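Local coordinates for UDP-N-acetylglucosamine pyrophosphorylase (Entamoeba histolytica, PDB 3OC9), which probably catalyses the uridylyl transfer that makes UDP-N-acetylglucosamine and diphosphate from UTP and N-acetylglucosamine 1-phosphate, at residues K228-E240 / F311-S323. Residues are numbered along the deposited sequence; the frame is centred on the assembly and turned at random.
Sequences KEQERIKVVEYTE and FFFDVFPLATKVS
F311 presents the edge of its ring to the carboxylate of E237, E237 OE1 lying 3.5 Å from F311 CE2 and the two planes standing almost perpendicular (88°); the weakly positive rim of a phenyl ring suits a negatively charged oxygen. The F311 ring also stacks with that of H282. F313 also turns an edge to E237, whose CD lies near the ring plane, while F313 CD2 packs 3.8 Å from V235 CB. With chi1 at 50°, the F313 ring is tucked between its own backbone N and carbonyl carbon, and its CB rests on the face of F316. One water joins V235 N to F313 O. D314 reaches the strand through another, shared by its OD1 and V235 O, and its OD2 is hydrogen-bonded to H282 NE2.

F316, buried against strands 209-215 and 263-267, meets V235 CG2 through CE2 at 3.9 Å; a branched valine fills this place without a polar group. P317 has no N-H to offer I233 O, so that pair is only a close approach, but the CB and CG methylenes of its puckered ring give the K234 chain an apolar surface, K234 CG to P317 CG 3.7 Å, while K234 NZ runs on to a salt bridge with E229. The carbonyl of P317 takes the one direct hydrogen bond between the segments, from R232 NH1 (2.9 Å, 158°), in both the carbonyl and the guanidinium planes. The R232 chain bends at chi2, bringing NH1 to P317 O, and T320 CG2 lies on one guanidinium face. V322 CG1 finally touches I233 CG1 at 4.3 Å.

The β-hairpin 225-236 thus packs on the 3-10 turns through apolar side chains, while its polar links run mostly through water: the molecule held by I233 N, F316 O and A319 O satisfies three backbone groups, and the arginine cation probably finds favourable electrostatics at a carbonyl-rich end.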
loop_
_atom_site.group_PDB
_atom_site.type_symbol
_atom_site.label_atom_id
_atom_site.label_comp_id
_atom_site.label_asym_id
_atom_site.label_seq_id
_atom_site.Cartn_x
_atom_site.Cartn_y
_atom_site.Cartn_z
ATOM N N LYS A 228 -19.042 -12.964 1.137
ATOM C CA LYS A 228 -19.010 -14.106 0.209
ATOM C C LYS A 228 -20.356 -14.209 -0.527
ATOM O O LYS A 228 -21.412 -14.122 0.108
ATOM C CB LYS A 228 -18.704 -15.408 0.976
ATOM C CG LYS A 228 -18.375 -16.607 0.081
ATOM C CD LYS A 228 -18.188 -17.902 0.885
ATOM C CE LYS A 228 -16.783 -18.029 1.451
ATOM N NZ LYS A 228 -16.571 -19.391 2.064
ATOM N N GLU A 229 -20.308 -14.369 -1.853
ATOM C CA GLU A 229 -21.507 -14.539 -2.701
ATOM C C GLU A 229 -21.278 -15.673 -3.711
ATOM O O GLU A 229 -20.359 -15.597 -4.535
ATOM C CB GLU A 229 -21.817 -13.232 -3.439
ATOM C CG GLU A 229 -23.128 -13.226 -4.243
ATOM C CD GLU A 229 -23.547 -11.838 -4.748
ATOM O OE1 GLU A 229 -22.791 -10.855 -4.600
ATOM O OE2 GLU A 229 -24.663 -11.721 -5.298
ATOM N N GLN A 230 -22.098 -16.730 -3.639
ATOM C CA GLN A 230 -21.916 -17.921 -4.500
ATOM C C GLN A 230 -20.449 -18.422 -4.517
ATOM O O GLN A 230 -19.850 -18.677 -5.583
ATOM C CB GLN A 230 -22.473 -17.676 -5.915
ATOM C CG GLN A 230 -24.003 -17.494 -5.955
ATOM C CD GLN A 230 -24.618 -17.754 -7.325
ATOM O OE1 GLN A 230 -24.594 -16.890 -8.206
ATOM N NE2 GLN A 230 -25.206 -18.948 -7.501
ATOM N N GLU A 231 -19.894 -18.544 -3.307
ATOM C CA GLU A 231 -18.528 -19.002 -3.034
ATOM C C GLU A 231 -17.394 -18.078 -3.518
ATOM O O GLU A 231 -16.237 -18.468 -3.454
ATOM C CB GLU A 231 -18.296 -20.461 -3.487
ATOM C CG GLU A 231 -19.184 -21.502 -2.781
ATOM C CD GLU A 231 -19.037 -21.494 -1.257
ATOM O OE1 GLU A 231 -17.891 -21.507 -0.744
ATOM O OE2 GLU A 231 -20.082 -21.487 -0.569
ATOM N N ARG A 232 -17.718 -16.871 -3.989
ATOM C CA ARG A 232 -16.682 -15.896 -4.410
ATOM C C ARG A 232 -16.546 -14.725 -3.420
ATOM O O ARG A 232 -17.537 -14.330 -2.817
ATOM C CB ARG A 232 -16.995 -15.351 -5.808
ATOM C CG ARG A 232 -17.142 -16.443 -6.893
ATOM C CD ARG A 232 -15.835 -17.220 -7.029
ATOM N NE ARG A 232 -15.946 -18.348 -7.959
ATOM C CZ ARG A 232 -15.531 -18.336 -9.222
ATOM N NH1 ARG A 232 -14.975 -17.251 -9.747
ATOM N NH2 ARG A 232 -15.685 -19.425 -9.977
ATOM N N ILE A 233 -15.336 -14.165 -3.279
ATOM C CA ILE A 233 -15.095 -13.023 -2.357
ATOM C C ILE A 233 -15.262 -11.653 -3.034
ATOM O O ILE A 233 -14.793 -11.471 -4.159
ATOM C CB ILE A 233 -13.654 -13.111 -1.722
ATOM C CG1 ILE A 233 -13.463 -14.424 -0.955
ATOM C CG2 ILE A 233 -13.335 -11.872 -0.849
ATOM C CD1 ILE A 233 -14.379 -14.584 0.288
ATOM N N LYS A 234 -15.939 -10.713 -2.346
ATOM C CA LYS A 234 -16.172 -9.331 -2.796
ATOM C C LYS A 234 -15.951 -8.313 -1.664
ATOM O O LYS A 234 -16.026 -8.672 -0.478
ATOM C CB LYS A 234 -17.612 -9.146 -3.365
ATOM C CG LYS A 234 -17.903 -9.891 -4.689
ATOM C CD LYS A 234 -19.411 -9.820 -5.110
ATOM C CE LYS A 234 -19.703 -10.787 -6.287
ATOM N NZ LYS A 234 -21.025 -10.505 -7.007
ATOM N N VAL A 235 -15.659 -7.054 -2.035
ATOM C CA VAL A 235 -15.666 -5.914 -1.076
ATOM C C VAL A 235 -16.975 -5.127 -1.151
ATOM O O VAL A 235 -17.441 -4.785 -2.273
ATOM C CB VAL A 235 -14.462 -4.929 -1.317
ATOM C CG1 VAL A 235 -14.577 -3.666 -0.460
ATOM C CG2 VAL A 235 -13.115 -5.633 -1.061
ATOM N N VAL A 236 -17.570 -4.848 0.017
ATOM C CA VAL A 236 -18.662 -3.853 0.139
ATOM C C VAL A 236 -18.093 -2.562 0.768
ATOM O O VAL A 236 -17.594 -2.588 1.889
ATOM C CB VAL A 236 -19.869 -4.421 0.955
ATOM C CG1 VAL A 236 -20.940 -3.334 1.245
ATOM C CG2 VAL A 236 -20.519 -5.613 0.220
ATOM N N GLU A 237 -18.148 -1.444 0.036
ATOM C CA GLU A 237 -17.620 -0.147 0.533
ATOM C C GLU A 237 -18.463 0.410 1.687
ATOM O O GLU A 237 -19.659 0.084 1.810
ATOM C CB GLU A 237 -17.526 0.894 -0.594
ATOM C CG GLU A 237 -16.644 0.481 -1.788
ATOM C CD GLU A 237 -16.501 1.596 -2.824
ATOM O OE1 GLU A 237 -17.178 1.534 -3.876
ATOM O OE2 GLU A 237 -15.727 2.542 -2.580
ATOM N N TYR A 238 -17.851 1.259 2.520
ATOM C CA TYR A 238 -18.492 1.737 3.747
ATOM C C TYR A 238 -19.833 2.411 3.460
ATOM O O TYR A 238 -20.803 2.244 4.217
ATOM C CB TYR A 238 -17.560 2.702 4.507
ATOM C CG TYR A 238 -18.228 3.361 5.690
ATOM C CD1 TYR A 238 -18.344 2.692 6.907
ATOM C CD2 TYR A 238 -18.767 4.646 5.586
ATOM C CE1 TYR A 238 -18.977 3.289 8.000
ATOM C CE2 TYR A 238 -19.398 5.248 6.663
ATOM C CZ TYR A 238 -19.495 4.570 7.870
ATOM O OH TYR A 238 -20.118 5.169 8.943
ATOM N N THR A 239 -19.876 3.170 2.360
ATOM C CA THR A 239 -21.102 3.897 1.970
ATOM C C THR A 239 -22.315 2.993 1.641
ATOM O O THR A 239 -23.446 3.483 1.575
ATOM C CB THR A 239 -20.844 4.943 0.824
ATOM O OG1 THR A 239 -20.133 4.338 -0.262
ATOM C CG2 THR A 239 -20.040 6.131 1.330
ATOM N N GLU A 240 -22.083 1.685 1.456
ATOM C CA GLU A 240 -23.130 0.722 1.075
ATOM C C GLU A 240 -23.514 -0.299 2.148
ATOM O O GLU A 240 -24.272 -1.240 1.874
ATOM C CB GLU A 240 -22.731 -0.033 -0.201
ATOM C CG GLU A 240 -22.989 0.727 -1.495
ATOM C CD GLU A 240 -21.967 1.820 -1.742
ATOM O OE1 GLU A 240 -22.356 3.017 -1.797
ATOM O OE2 GLU A 240 -20.768 1.484 -1.870
ATOM N N PHE A 311 -12.142 0.166 -10.316
ATOM C CA PHE A 311 -11.593 -0.101 -8.949
ATOM C C PHE A 311 -10.901 -1.491 -8.885
ATOM O O PHE A 311 -11.474 -2.485 -9.335
ATOM C CB PHE A 311 -12.731 -0.083 -7.893
ATOM C CG PHE A 311 -13.353 1.288 -7.617
ATOM C CD1 PHE A 311 -12.779 2.478 -8.088
ATOM C CD2 PHE A 311 -14.497 1.372 -6.822
ATOM C CE1 PHE A 311 -13.360 3.730 -7.799
ATOM C CE2 PHE A 311 -15.076 2.617 -6.519
ATOM C CZ PHE A 311 -14.499 3.791 -7.012
ATOM N N PHE A 312 -9.679 -1.573 -8.350
ATOM C CA PHE A 312 -8.924 -2.827 -8.431
ATOM C C PHE A 312 -9.618 -3.978 -7.690
ATOM O O PHE A 312 -9.557 -5.119 -8.141
ATOM C CB PHE A 312 -7.434 -2.678 -7.998
ATOM C CG PHE A 312 -7.228 -2.621 -6.506
ATOM C CD1 PHE A 312 -7.325 -3.780 -5.720
ATOM C CD2 PHE A 312 -6.934 -1.408 -5.885
ATOM C CE1 PHE A 312 -7.167 -3.724 -4.312
ATOM C CE2 PHE A 312 -6.762 -1.338 -4.489
ATOM C CZ PHE A 312 -6.878 -2.498 -3.705
ATOM N N PHE A 313 -10.307 -3.665 -6.594
ATOM C CA PHE A 313 -10.936 -4.720 -5.764
ATOM C C PHE A 313 -12.159 -5.384 -6.399
ATOM O O PHE A 313 -12.608 -6.455 -5.948
ATOM C CB PHE A 313 -11.178 -4.261 -4.297
ATOM C CG PHE A 313 -11.884 -2.930 -4.167
ATOM C CD1 PHE A 313 -11.155 -1.766 -3.907
ATOM C CD2 PHE A 313 -13.277 -2.838 -4.303
ATOM C CE1 PHE A 313 -11.795 -0.522 -3.789
ATOM C CE2 PHE A 313 -13.938 -1.593 -4.175
ATOM C CZ PHE A 313 -13.190 -0.431 -3.926
ATOM N N ASP A 314 -12.693 -4.796 -7.481
ATOM C CA ASP A 314 -13.743 -5.494 -8.245
ATOM C C ASP A 314 -13.233 -6.739 -8.993
ATOM O O ASP A 314 -14.043 -7.487 -9.548
ATOM C CB ASP A 314 -14.486 -4.536 -9.220
ATOM C CG ASP A 314 -15.423 -3.555 -8.496
ATOM O OD1 ASP A 314 -16.039 -3.924 -7.457
ATOM O OD2 ASP A 314 -15.562 -2.393 -8.972
ATOM N N VAL A 315 -11.908 -6.968 -8.978
ATOM C CA VAL A 315 -11.310 -8.193 -9.557
ATOM C C VAL A 315 -11.375 -9.418 -8.612
ATOM O O VAL A 315 -11.275 -10.560 -9.076
ATOM C CB VAL A 315 -9.853 -7.968 -10.098
ATOM C CG1 VAL A 315 -8.787 -8.208 -9.021
ATOM C CG2 VAL A 315 -9.600 -8.873 -11.322
ATOM N N PHE A 316 -11.602 -9.178 -7.317
ATOM C CA PHE A 316 -11.589 -10.277 -6.314
ATOM C C PHE A 316 -12.493 -11.502 -6.638
ATOM O O PHE A 316 -12.059 -12.649 -6.418
ATOM C CB PHE A 316 -11.850 -9.778 -4.859
ATOM C CG PHE A 316 -10.750 -8.887 -4.243
ATOM C CD1 PHE A 316 -9.542 -8.584 -4.896
ATOM C CD2 PHE A 316 -10.964 -8.355 -2.954
ATOM C CE1 PHE A 316 -8.557 -7.741 -4.264
ATOM C CE2 PHE A 316 -9.985 -7.507 -2.309
ATOM C CZ PHE A 316 -8.780 -7.219 -2.961
ATOM N N PRO A 317 -13.739 -11.287 -7.157
ATOM C CA PRO A 317 -14.601 -12.477 -7.408
ATOM C C PRO A 317 -14.170 -13.383 -8.594
ATOM O O PRO A 317 -14.715 -14.498 -8.763
ATOM C CB PRO A 317 -16.012 -11.886 -7.621
ATOM C CG PRO A 317 -15.837 -10.403 -7.769
ATOM C CD PRO A 317 -14.483 -10.008 -7.241
ATOM N N LEU A 318 -13.192 -12.926 -9.385
ATOM C CA LEU A 318 -12.600 -13.767 -10.446
ATOM C C LEU A 318 -11.807 -14.967 -9.885
ATOM O O LEU A 318 -11.726 -16.038 -10.518
ATOM C CB LEU A 318 -11.719 -12.910 -11.382
ATOM C CG LEU A 318 -11.008 -13.563 -12.590
ATOM C CD1 LEU A 318 -12.000 -14.126 -13.605
ATOM C CD2 LEU A 318 -10.081 -12.563 -13.268
ATOM N N ALA A 319 -11.216 -14.796 -8.703
ATOM C CA ALA A 319 -10.393 -15.857 -8.075
ATOM C C ALA A 319 -11.186 -17.029 -7.456
ATOM O O ALA A 319 -12.270 -16.810 -6.904
ATOM C CB ALA A 319 -9.475 -15.231 -7.019
ATOM N N THR A 320 -10.633 -18.254 -7.520
ATOM C CA THR A 320 -11.210 -19.419 -6.786
ATOM C C THR A 320 -10.384 -19.865 -5.556
ATOM O O THR A 320 -10.869 -20.663 -4.728
ATOM C CB THR A 320 -11.441 -20.697 -7.680
ATOM O OG1 THR A 320 -10.196 -21.166 -8.202
ATOM C CG2 THR A 320 -12.422 -20.427 -8.833
ATOM N N LYS A 321 -9.144 -19.379 -5.441
ATOM C CA LYS A 321 -8.289 -19.732 -4.290
ATOM C C LYS A 321 -7.810 -18.447 -3.604
ATOM O O LYS A 321 -6.898 -17.762 -4.115
ATOM C CB LYS A 321 -7.092 -20.571 -4.732
ATOM C CG LYS A 321 -7.491 -21.905 -5.409
ATOM C CD LYS A 321 -6.269 -22.685 -5.900
ATOM C CE LYS A 321 -5.531 -23.427 -4.784
ATOM N NZ LYS A 321 -6.442 -24.059 -3.788
ATOM N N VAL A 322 -8.433 -18.122 -2.467
ATOM C CA VAL A 322 -8.147 -16.843 -1.753
ATOM C C VAL A 322 -7.880 -17.119 -0.265
ATOM O O VAL A 322 -8.668 -17.840 0.385
ATOM C CB VAL A 322 -9.359 -15.855 -1.858
ATOM C CG1 VAL A 322 -9.118 -14.557 -1.029
ATOM C CG2 VAL A 322 -9.701 -15.519 -3.327
ATOM N N SER A 323 -6.774 -16.596 0.272
ATOM C CA SER A 323 -6.514 -16.673 1.717
ATOM C C SER A 323 -6.649 -15.277 2.388
ATOM O O SER A 323 -6.395 -14.240 1.729
ATOM C CB SER A 323 -5.139 -17.333 1.979
ATOM O OG SER A 323 -4.059 -16.617 1.383
HETATM O O HOH W 1 -14.073 -20.480 -4.662
HETATM O O HOH W 2 -13.043 -14.836 -4.999
HETATM O O HOH W 3 -15.219 -6.923 -4.877
HETATM O O HOH W 4 -16.548 -3.275 -4.721
#